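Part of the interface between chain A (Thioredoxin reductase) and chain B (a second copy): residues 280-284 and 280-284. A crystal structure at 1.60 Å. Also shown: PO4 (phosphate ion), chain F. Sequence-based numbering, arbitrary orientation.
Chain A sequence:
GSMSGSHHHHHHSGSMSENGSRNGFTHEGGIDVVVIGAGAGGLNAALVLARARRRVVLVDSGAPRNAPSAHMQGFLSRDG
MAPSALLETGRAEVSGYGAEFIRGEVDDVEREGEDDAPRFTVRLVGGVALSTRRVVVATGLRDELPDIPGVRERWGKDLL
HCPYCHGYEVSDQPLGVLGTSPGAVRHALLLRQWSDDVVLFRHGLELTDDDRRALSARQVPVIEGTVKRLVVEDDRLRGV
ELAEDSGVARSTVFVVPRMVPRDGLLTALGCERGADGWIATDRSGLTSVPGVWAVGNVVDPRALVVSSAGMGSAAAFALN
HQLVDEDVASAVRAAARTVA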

# COMPACT_ATOMS: atom_id res chain seq x y z
N ALA A 280 -16.23 -3.32 -6.56
CA ALA A 280 -15.16 -3.35 -7.54
C ALA A 280 -14.44 -2.01 -7.60
O ALA A 280 -15.07 -0.95 -7.55
N THR A 281 -13.11 -2.06 -7.71
CA THR A 281 -12.31 -0.85 -7.88
C THR A 281 -11.22 -1.09 -8.91
O THR A 281 -10.84 -2.23 -9.18
N ASP A 282 -10.70 -0.00 -9.48
CA ASP A 282 -9.45 -0.08 -10.23
C ASP A 282 -8.30 -0.08 -9.21
O ASP A 282 -8.54 -0.10 -8.00
N ARG A 283 -7.06 -0.07 -9.69
CA ARG A 283 -5.93 -0.25 -8.78
C ARG A 283 -5.60 0.98 -7.92
O ARG A 283 -4.76 0.89 -7.03
N SER A 284 -6.27 2.10 -8.17
CA SER A 284 -6.16 3.28 -7.30
C SER A 284 -7.31 3.35 -6.29
O SER A 284 -7.29 4.20 -5.40
N ALA B 280 3.78 -7.10 -15.90
CA ALA B 280 2.41 -7.32 -15.44
C ALA B 280 2.39 -8.08 -14.12
O ALA B 280 3.16 -9.01 -13.92
N THR B 281 1.51 -7.66 -13.21
CA THR B 281 1.31 -8.35 -11.95
C THR B 281 -0.17 -8.45 -11.62
O THR B 281 -0.97 -7.66 -12.13
N ASP B 282 -0.52 -9.40 -10.76
CA ASP B 282 -1.84 -9.37 -10.13
C ASP B 282 -1.79 -8.37 -8.98
O ASP B 282 -0.76 -7.70 -8.78
N ARG B 283 -2.87 -8.24 -8.22
CA ARG B 283 -2.95 -7.18 -7.22
C ARG B 283 -2.10 -7.43 -5.96
O ARG B 283 -1.98 -6.53 -5.13
N SER B 284 -1.50 -8.61 -5.84
CA SER B 284 -0.53 -8.88 -4.77
C SER B 284 0.91 -8.70 -5.25
O SER B 284 1.83 -8.77 -4.44

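The contact is held by two arginines, each reaching across an exact two-fold axis to a backbone carbonyl of the other copy. A:Arg283 NH2 donates to B:Thr281 O at 2.7 Å, and A:Arg283 NH1 adds a weak hydrogen bond to the same B:Thr281 O at 3.1 Å; the symmetry makes B:Arg283 do the same to A:Thr281 O. A single carbonyl oxygen thus lies at the guanidinium edge, near its plane, where the N-H groups point.

A phosphate ion, probably from the crystallisation liquor, occupies another part of both edges. Its O2 accepts from A:Arg283 NE and from B:Arg283 NE, each at 3.0 Å, while PO4 O1 accepts from A:Arg283 NH2 at 3.2 Å. The two like charges lie close together, A:Arg283 NE 4.0 Å from B:Arg283 NE, and the anion helps to offset their repulsion in this crystal.

Arginine suits this place through its length as well as its five N-H bonds. Its CA-to-CB bond points sideways, but chi1 m followed by chi2 and chi3 both t gives an extended chain whose end comes nearer the partner. The two chains pass close enough for A:Arg283 CG to lie over one face of the B:Arg283 guanidinium, 3.9 Å from B:Arg283 NE, with the reciprocal arrangement on the other side chain. Methylene carbon thereby covers a flat face that has no N-H to offer.

A:Thr281, also sideways and in rotamer p, brings A:Thr281 OG1 to 3.4 Å from B:Arg283 NH1. Its short side chain sits beside the arginine end, while its backbone O takes the firm bond. A:Asp282 points away and serves its own loop: in rotamer p, A:Asp282 OD1 accepts from both A:Ser284 N and A:Ser284 OG at 2.9 Å, bracing the loop around the arginine. A:Ser284 and A:Ala280 make no contact with the other stretch; chain B repeats all this by symmetry.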

# COMPACT_ATOMS: atom_id res chain seq x y z
CB ALA A 280 -15.70 -3.72 -8.91
CB THR A 281 -11.61 -0.42 -6.57
OG1 THR A 281 -10.73 -1.46 -6.13
CG2 THR A 281 -12.63 -0.13 -5.48
CB ASP A 282 -9.34 1.02 -11.30
CG ASP A 282 -9.05 2.41 -10.74
OD1 ASP A 282 -8.76 2.57 -9.54
OD2 ASP A 282 -9.10 3.36 -11.55
CB ARG A 283 -4.70 -0.74 -9.55
CG ARG A 283 -4.91 -2.13 -10.12
CD ARG A 283 -3.60 -2.85 -10.44
NE ARG A 283 -3.86 -4.18 -10.99
CZ ARG A 283 -2.94 -5.12 -11.18
NH1 ARG A 283 -1.67 -4.90 -10.86
NH2 ARG A 283 -3.29 -6.29 -11.68
CB SER A 284 -6.13 4.57 -8.12
OG SER A 284 -7.44 4.95 -8.52
CB ALA B 280 1.61 -8.08 -16.49
CB THR B 281 2.00 -7.63 -10.77
OG1 THR B 281 1.44 -6.32 -10.62
CG2 THR B 281 3.49 -7.52 -10.99
CB ASP B 282 -2.32 -10.78 -9.72
CG ASP B 282 -1.61 -11.33 -8.48
OD1 ASP B 282 -0.85 -10.62 -7.80
OD2 ASP B 282 -1.84 -12.53 -8.19
CB ARG B 283 -4.40 -6.88 -6.86
CG ARG B 283 -5.17 -6.30 -8.04
CD ARG B 283 -6.41 -5.54 -7.63
NE ARG B 283 -7.11 -5.01 -8.80
CZ ARG B 283 -8.12 -4.14 -8.76
NH1 ARG B 283 -8.57 -3.67 -7.60
NH2 ARG B 283 -8.67 -3.73 -9.89
CB SER B 284 -0.71 -10.30 -4.22
OG SER B 284 -0.10 -11.26 -5.07
P PO4 F . -7.01 -7.04 -11.93
O1 PO4 F . -5.93 -7.87 -12.59
O2 PO4 F . -6.46 -5.49 -11.64
O3 PO4 F . -8.19 -6.90 -12.85
O4 PO4 F . -7.43 -7.73 -10.65